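Local coordinates for protein inorganic pyrophosphatase (Coxiella burnetii, PDB 3TR4) that probably hydrolyses inorganic pyrophosphate to two phosphate ions with the help of magnesium, working as a homohexamer, at residues I23-E29 against M51-C55; A91-K96 against E158-A163. All coordinates share one frame. Residues are numbered along the deposited sequence.

In the fold
Both contacts lie within the pyrophosphatase family region, on opposite sides of the chain's centre, with their own centres about 21 Å apart and nearest atoms about 8 Å apart. In interaction 1 two loops pair, probably near the edge of the active site: Tyr-53 has its side chain about 4 Å from that of Tyr-143, a predicted substrate-binding residue, and about 9 Å from the bound manganese ion. In interaction 2 strand 86-99 pairs with strand 152-159 and packs on the first turn of helix 160-175; the side chain of Ile-94 is about 11 Å from the same metal, which Asp-67, Asp-72 and Asp-104 bind. Interaction 1 also reaches a neighbouring subunit, whereas interaction 2 stays within the chain.

Interaction 1: I23-E29 against M51-C55; sequences IPANGGE and MRYPC
Pro-24 to Gly-27 form a type II beta turn, closed by Gly-27 N to Pro-24 O at 3.0 Å, with Asn-26 at its third position in a positive-phi conformation (74/7). The segment 51-55 runs past it extended as far as Tyr-53. Two backbone hydrogen bonds join them, Asn-26 N to Tyr-53 O at 2.7 Å and Tyr-53 N to Gly-27 O at 2.9 Å, so Tyr-53 uses both its backbone polar groups on the turn. The CA atoms of Ala-25 and Cys-55 come to 4.1 Å, and Ala-25 CA gives a CA-H...O contact to Cys-55 O at 3.5 Å.

Tyr-53 (chi1 -86°) lays its ring beneath Ile-23, whose CG2 sits 3.9 Å from the ring centroid, over the face in a CH-pi contact; Ile-23 CD1 is 3.4 Å from Tyr-53 CZ. Gly-28 (phi 120°) passes close to the same ring, CA to Tyr-53 CD1 3.8 Å, where a CB would clash. Arg-52, m at chi1 and chi2, folds back so that NH1 donates to Met-51 O (3.1 Å), while Glu-29 lies over a guanidinium face: OE1 to Arg-52 NH2 is 3.2 Å, a salt bridge by charge alone. Asn-26 ND2 bonds Glu-29 of a second subunit, so this polar edge is also a subunit interface.

The pair joins the loop between strands 16-23 and 30-35 to the one leading into strand 56-59. Helix 130-142 covers Met-51 and Pro-54, and its Phe-139 meets the Tyr-53 ring, with Lys-31 and Tyr-143, both predicted to bind substrate, beside that tyrosine.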
ATOM      1  N   ILE B  23       3.963  -0.414  16.957  1.00 22.51           N
ATOM      2  CA  ILE B  23       3.594  -1.283  15.844  1.00 20.20           C
ATOM      3  C   ILE B  23       2.141  -1.036  15.454  1.00 21.91           C
ATOM      4  O   ILE B  23       1.253  -1.138  16.296  1.00 25.24           O
ATOM      5  CB  ILE B  23       3.720  -2.767  16.236  1.00 21.16           C
ATOM      6  CG1 ILE B  23       5.100  -3.057  16.828  1.00 27.87           C
ATOM      7  CG2 ILE B  23       3.421  -3.664  15.041  1.00 21.35           C
ATOM      8  CD1 ILE B  23       5.216  -4.443  17.413  1.00 33.18           C
ATOM      9  N   PRO B  24       1.890  -0.726  14.174  1.00 22.73           N
ATOM     10  CA  PRO B  24       0.525  -0.431  13.729  1.00 22.72           C
ATOM     11  C   PRO B  24      -0.278  -1.709  13.530  1.00 24.32           C
ATOM     12  O   PRO B  24       0.312  -2.765  13.300  1.00 18.83           O
ATOM     13  CB  PRO B  24       0.754   0.237  12.378  1.00 26.22           C
ATOM     14  CG  PRO B  24       1.973  -0.447  11.852  1.00 27.18           C
ATOM     15  CD  PRO B  24       2.845  -0.725  13.050  1.00 23.53           C
ATOM     16  N   ALA B  25      -1.602  -1.614  13.616  1.00 25.68           N
ATOM     17  CA  ALA B  25      -2.463  -2.743  13.291  1.00 18.88           C
ATOM     18  C   ALA B  25      -2.135  -3.232  11.887  1.00 20.66           C
ATOM     19  O   ALA B  25      -1.947  -2.426  10.976  1.00 21.32           O
ATOM     20  CB  ALA B  25      -3.937  -2.331  13.373  1.00 19.24           C
ATOM     21  N   ASN B  26      -2.069  -4.549  11.715  1.00 23.16           N
ATOM     22  CA  ASN B  26      -1.750  -5.150  10.420  1.00 31.07           C
ATOM     23  C   ASN B  26      -0.282  -5.036  10.009  1.00 28.70           C
ATOM     24  O   ASN B  26       0.081  -5.389   8.887  1.00 32.51           O
ATOM     25  CB  ASN B  26      -2.651  -4.588   9.317  1.00 40.98           C
ATOM     26  CG  ASN B  26      -3.951  -5.353   9.185  1.00 59.62           C
ATOM     27  OD1 ASN B  26      -4.931  -5.060   9.872  1.00 67.88           O
ATOM     28  ND2 ASN B  26      -3.966  -6.344   8.302  1.00 60.62           N
ATOM     29  N   GLY B  27       0.553  -4.539  10.912  1.00 24.27           N
ATOM     30  CA  GLY B  27       1.987  -4.494  10.680  1.00 25.99           C
ATOM     31  C   GLY B  27       2.682  -5.616  11.430  1.00 26.46           C
ATOM     32  O   GLY B  27       2.061  -6.617  11.768  1.00 26.58           O
ATOM     33  N   GLY B  28       3.974  -5.460  11.688  1.00 36.57           N
ATOM     34  CA  GLY B  28       4.691  -6.443  12.479  1.00 36.06           C
ATOM     35  C   GLY B  28       5.851  -7.113  11.770  1.00 36.51           C
ATOM     36  O   GLY B  28       6.758  -7.623  12.427  1.00 42.43           O
ATOM     37  N   GLU B  29       5.826  -7.126  10.439  1.00 23.42           N
ATOM     38  CA  GLU B  29       6.941  -7.684   9.675  1.00 27.30           C
ATOM     39  C   GLU B  29       8.244  -7.058  10.156  1.00 28.94           C
ATOM     40  O   GLU B  29       9.289  -7.715  10.199  1.00 28.06           O
ATOM     41  CB  GLU B  29       6.754  -7.462   8.175  1.00 32.69           C
ATOM     42  CG  GLU B  29       5.610  -8.269   7.570  1.00 40.24           C
ATOM     43  CD  GLU B  29       5.655  -8.290   6.054  1.00 52.11           C
ATOM     44  OE1 GLU B  29       4.935  -7.483   5.426  1.00 56.32           O
ATOM     45  OE2 GLU B  29       6.410  -9.113   5.491  1.00 54.50           O
HETATM   46  N   MSE B  51       2.599 -13.609   9.863  1.00 34.01           N
HETATM   47  CA  MSE B  51       1.485 -13.116  10.667  1.00 41.99           C
HETATM   48  C   MSE B  51       1.559 -11.605  10.809  1.00 41.82           C
HETATM   49  O   MSE B  51       2.631 -11.013  10.688  1.00 43.36           O
HETATM   50  CB  MSE B  51       1.507 -13.737  12.065  1.00 42.54           C
HETATM   51  CG  MSE B  51       1.588 -15.245  12.080  1.00 51.29           C
HETATM   52 SE   MSE B  51       1.860 -15.972  13.873  1.00 51.57          SE
HETATM   53  CE  MSE B  51       0.067 -15.725  14.609  1.00 33.57           C
ATOM     54  N   ARG B  52       0.416 -10.984  11.078  1.00 31.28           N
ATOM     55  CA  ARG B  52       0.367  -9.543  11.269  1.00 28.66           C
ATOM     56  C   ARG B  52      -0.350  -9.201  12.568  1.00 25.70           C
ATOM     57  O   ARG B  52      -1.266  -9.906  12.981  1.00 25.51           O
ATOM     58  CB  ARG B  52      -0.341  -8.874  10.096  1.00 30.91           C
ATOM     59  CG  ARG B  52       0.223  -9.251   8.737  1.00 35.19           C
ATOM     60  CD  ARG B  52       1.647  -8.743   8.545  1.00 32.47           C
ATOM     61  NE  ARG B  52       2.082  -8.945   7.166  1.00 46.60           N
ATOM     62  CZ  ARG B  52       2.735 -10.022   6.738  1.00 53.85           C
ATOM     63  NH1 ARG B  52       3.046 -10.994   7.587  1.00 52.41           N
ATOM     64  NH2 ARG B  52       3.085 -10.122   5.463  1.00 57.48           N
ATOM     65  N   TYR B  53       0.074  -8.121  13.214  1.00 20.94           N
ATOM     66  CA  TYR B  53      -0.564  -7.683  14.444  1.00 19.91           C
ATOM     67  C   TYR B  53      -2.051  -7.424  14.219  1.00 21.44           C
ATOM     68  O   TYR B  53      -2.436  -6.778  13.247  1.00 25.00           O
ATOM     69  CB  TYR B  53       0.133  -6.444  14.994  1.00 17.96           C
ATOM     70  CG  TYR B  53       1.313  -6.777  15.867  1.00 24.49           C
ATOM     71  CD1 TYR B  53       2.437  -7.390  15.336  1.00 25.59           C
ATOM     72  CD2 TYR B  53       1.304  -6.487  17.222  1.00 24.79           C
ATOM     73  CE1 TYR B  53       3.519  -7.703  16.124  1.00 32.25           C
ATOM     74  CE2 TYR B  53       2.383  -6.797  18.023  1.00 29.55           C
ATOM     75  CZ  TYR B  53       3.491  -7.406  17.469  1.00 32.86           C
ATOM     76  OH  TYR B  53       4.576  -7.723  18.254  1.00 33.72           O
ATOM     77  N   PRO B  54      -2.891  -7.947  15.118  1.00 27.49           N
ATOM     78  CA  PRO B  54      -4.348  -7.830  15.013  1.00 28.37           C
ATOM     79  C   PRO B  54      -4.862  -6.494  15.542  1.00 28.45           C
ATOM     80  O   PRO B  54      -6.065  -6.251  15.523  1.00 27.20           O
ATOM     81  CB  PRO B  54      -4.836  -8.961  15.911  1.00 28.17           C
ATOM     82  CG  PRO B  54      -3.801  -9.019  16.984  1.00 31.98           C
ATOM     83  CD  PRO B  54      -2.489  -8.753  16.285  1.00 34.94           C
ATOM     84  N   CYS B  55      -3.956  -5.649  16.020  1.00 22.60           N
ATOM     85  CA  CYS B  55      -4.311  -4.335  16.539  1.00 18.35           C
ATOM     86  C   CYS B  55      -3.033  -3.529  16.714  1.00 25.50           C
ATOM     87  O   CYS B  55      -1.940  -4.061  16.523  1.00 19.43           O
ATOM     88  CB  CYS B  55      -5.038  -4.464  17.878  1.00 23.02           C
ATOM     89  SG  CYS B  55      -4.116  -5.357  19.157  1.00 34.76           S
TER

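Interaction 2: A91-K96 against E158-A163; sequences ALGIMK and EDKEAA
Glu-158, on strand 152-159, pairs antiparallel with strand 86-99. It forms a hydrogen-bonded pair with Ile-94, CA to CA 5.2 Å, through Glu-158 N to Ile-94 O at 2.8 Å and Ile-94 N to Glu-158 O at 3.0 Å. Both side chains lie on the same face of the sheet, with Ile-94 CG2 3.6 Å from Glu-158 CB, while the aliphatic part of Lys-96 runs alongside, CG to Glu-158 CG 3.5 Å.

Asp-159 is the N-cap, where the chain turns from strand into helix: with chi1 p, its OD1 accepts from Ala-162 N at 3.0 Å, and its carbonyl O takes Ala-163 N at 3.0 Å. Lys-160 opens the helix close over Gly-93, CA to CA 4.2 Å, where a CB on the glycine would clash with Glu-158 O. Its side chain, t through chi3, stretches back so that NZ donates to Ala-91 O at 3.3 Å and pairs with Asp-15 in a salt bridge. Ala-162 packs its CB 3.8 Å from Ile-94 CG2; its carbonyl O is bonded by a water at 2.8 Å, which Lys-96 NZ reaches weakly at 3.4 Å. Ala-163 fits between Ala-91 and Ile-94, with its CB 4.2 Å from Ala-91 CB and 4.1 Å from Ile-94 CB.

Asp-159 thus N-caps helix 160-175 where strand 152-159 passes into it, beside the bulge of strand 86-99. Leu-92 and Gly-93 form this classic beta bulge opposite Leu-108 of strand 106-111, while helix 130-142 covers Met-95 and helix 160-175 leads away from the contact.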
ATOM      1  N   ALA B  91      -8.775   2.110  29.055  1.00 25.59           N
ATOM      2  CA  ALA B  91      -8.701   0.650  29.130  1.00 28.59           C
ATOM      3  C   ALA B  91     -10.065  -0.041  29.142  1.00 32.90           C
ATOM      4  O   ALA B  91     -11.044   0.488  29.668  1.00 31.19           O
ATOM      5  CB  ALA B  91      -7.881   0.219  30.341  1.00 24.65           C
ATOM      6  N   LEU B  92     -10.110  -1.234  28.555  1.00 30.42           N
ATOM      7  CA  LEU B  92     -11.298  -2.074  28.580  1.00 24.21           C
ATOM      8  C   LEU B  92     -11.035  -3.299  29.443  1.00 28.11           C
ATOM      9  O   LEU B  92     -11.944  -3.859  30.054  1.00 33.57           O
ATOM     10  CB  LEU B  92     -11.652  -2.535  27.170  1.00 21.61           C
ATOM     11  CG  LEU B  92     -12.046  -1.467  26.154  1.00 26.59           C
ATOM     12  CD1 LEU B  92     -12.312  -2.118  24.808  1.00 29.14           C
ATOM     13  CD2 LEU B  92     -13.270  -0.696  26.637  1.00 28.02           C
ATOM     14  N   GLY B  93      -9.779  -3.722  29.477  1.00 25.96           N
ATOM     15  CA  GLY B  93      -9.413  -4.926  30.191  1.00 25.70           C
ATOM     16  C   GLY B  93      -7.944  -5.226  30.001  1.00 25.31           C
ATOM     17  O   GLY B  93      -7.177  -4.371  29.556  1.00 22.32           O
ATOM     18  N   ILE B  94      -7.548  -6.444  30.340  1.00 24.73           N
ATOM     19  CA  ILE B  94      -6.149  -6.828  30.240  1.00 20.45           C
ATOM     20  C   ILE B  94      -6.014  -8.279  29.799  1.00 22.40           C
ATOM     21  O   ILE B  94      -6.779  -9.143  30.226  1.00 27.83           O
ATOM     22  CB  ILE B  94      -5.408  -6.577  31.573  1.00 25.39           C
ATOM     23  CG1 ILE B  94      -3.935  -6.980  31.468  1.00 29.51           C
ATOM     24  CG2 ILE B  94      -6.106  -7.297  32.724  1.00 27.49           C
ATOM     25  CD1 ILE B  94      -3.108  -6.548  32.664  1.00 29.52           C
HETATM   26  N   MSE B  95      -5.056  -8.536  28.918  1.00 24.27           N
HETATM   27  CA  MSE B  95      -4.762  -9.891  28.491  1.00 29.27           C
HETATM   28  C   MSE B  95      -3.623 -10.451  29.334  1.00 29.26           C
HETATM   29  O   MSE B  95      -2.495  -9.968  29.269  1.00 27.36           O
HETATM   30  CB  MSE B  95      -4.377  -9.906  27.010  1.00 24.61           C
HETATM   31  CG  MSE B  95      -4.284 -11.295  26.410  1.00 38.02           C
HETATM   32 SE   MSE B  95      -3.503 -11.263  24.631  1.00 38.55          SE
HETATM   33  CE  MSE B  95      -1.657 -10.879  25.145  1.00 32.48           C
ATOM     34  N   LYS B  96      -3.926 -11.467  30.133  1.00 25.82           N
ATOM     35  CA  LYS B  96      -2.928 -12.086  30.990  1.00 34.35           C
ATOM     36  C   LYS B  96      -2.102 -13.080  30.187  1.00 30.38           C
ATOM     37  O   LYS B  96      -2.652 -13.938  29.496  1.00 31.43           O
ATOM     38  CB  LYS B  96      -3.605 -12.793  32.164  1.00 36.03           C
ATOM     39  CG  LYS B  96      -4.345 -11.860  33.111  1.00 42.97           C
ATOM     40  CD  LYS B  96      -3.378 -11.009  33.921  1.00 49.49           C
ATOM     41  CE  LYS B  96      -4.113 -10.188  34.971  1.00 53.25           C
ATOM     42  NZ  LYS B  96      -3.179  -9.458  35.873  1.00 53.79           N
ATOM     43  N   GLU B 158      -8.804 -10.488  31.614  1.00 30.65           N
ATOM     44  CA  GLU B 158      -9.353  -9.974  32.865  1.00 35.78           C
ATOM     45  C   GLU B 158      -9.996  -8.612  32.624  1.00 31.08           C
ATOM     46  O   GLU B 158      -9.803  -8.007  31.571  1.00 28.28           O
ATOM     47  CB  GLU B 158      -8.269  -9.867  33.939  1.00 43.08           C
ATOM     48  CG  GLU B 158      -7.580 -11.180  34.277  1.00 60.06           C
ATOM     49  CD  GLU B 158      -8.454 -12.118  35.088  1.00 79.64           C
ATOM     50  OE1 GLU B 158      -8.083 -12.427  36.241  1.00 87.06           O
ATOM     51  OE2 GLU B 158      -9.507 -12.553  34.573  1.00 86.21           O
ATOM     52  N   ASP B 159     -10.740  -8.126  33.610  1.00 31.09           N
ATOM     53  CA  ASP B 159     -11.576  -6.941  33.427  1.00 38.45           C
ATOM     54  C   ASP B 159     -10.855  -5.612  33.654  1.00 41.60           C
ATOM     55  O   ASP B 159      -9.668  -5.572  33.995  1.00 33.51           O
ATOM     56  CB  ASP B 159     -12.829  -7.028  34.307  1.00 43.22           C
ATOM     57  CG  ASP B 159     -12.504  -7.110  35.791  1.00 52.15           C
ATOM     58  OD1 ASP B 159     -11.482  -6.530  36.220  1.00 52.49           O
ATOM     59  OD2 ASP B 159     -13.277  -7.753  36.532  1.00 58.64           O
ATOM     60  N   LYS B 160     -11.597  -4.525  33.458  1.00 30.62           N
ATOM     61  CA  LYS B 160     -11.063  -3.171  33.571  1.00 34.32           C
ATOM     62  C   LYS B 160     -10.418  -2.911  34.932  1.00 34.09           C
ATOM     63  O   LYS B 160      -9.385  -2.250  35.018  1.00 34.15           O
ATOM     64  CB  LYS B 160     -12.173  -2.154  33.296  1.00 37.97           C
ATOM     65  CG  LYS B 160     -11.742  -0.694  33.280  1.00 36.32           C
ATOM     66  CD  LYS B 160     -12.952   0.195  33.001  1.00 45.48           C
ATOM     67  CE  LYS B 160     -12.667   1.660  33.286  1.00 52.39           C
ATOM     68  NZ  LYS B 160     -11.560   2.177  32.438  1.00 59.00           N
ATOM     69  N   GLU B 161     -11.029  -3.431  35.991  1.00 33.40           N
ATOM     70  CA  GLU B 161     -10.474  -3.282  37.333  1.00 38.47           C
ATOM     71  C   GLU B 161      -9.095  -3.932  37.442  1.00 34.73           C
ATOM     72  O   GLU B 161      -8.195  -3.387  38.080  1.00 35.24           O
ATOM     73  CB  GLU B 161     -11.420  -3.867  38.386  1.00 45.10           C
ATOM     74  CG  GLU B 161     -10.850  -3.848  39.795  1.00 56.12           C
ATOM     75  CD  GLU B 161     -10.430  -2.457  40.236  1.00 65.82           C
ATOM     76  OE1 GLU B 161     -11.140  -1.485  39.901  1.00 66.92           O
ATOM     77  OE2 GLU B 161      -9.383  -2.338  40.910  1.00 70.10           O
ATOM     78  N   ALA B 162      -8.935  -5.094  36.818  1.00 34.05           N
ATOM     79  CA  ALA B 162      -7.635  -5.757  36.784  1.00 43.84           C
ATOM     80  C   ALA B 162      -6.626  -4.909  36.016  1.00 44.36           C
ATOM     81  O   ALA B 162      -5.467  -4.796  36.418  1.00 32.57           O
ATOM     82  CB  ALA B 162      -7.747  -7.139  36.165  1.00 37.92           C
ATOM     83  N   ALA B 163      -7.067  -4.308  34.916  1.00 30.80           N
ATOM     84  CA  ALA B 163      -6.179  -3.475  34.112  1.00 31.51           C
ATOM     85  C   ALA B 163      -5.702  -2.284  34.933  1.00 30.46           C
ATOM     86  O   ALA B 163      -4.528  -1.907  34.886  1.00 29.79           O
ATOM     87  CB  ALA B 163      -6.884  -3.008  32.840  1.00 27.95           C
TER
HETATM   88  O   HOH W   1      -4.289  -6.936  37.799  0.92 34.09           O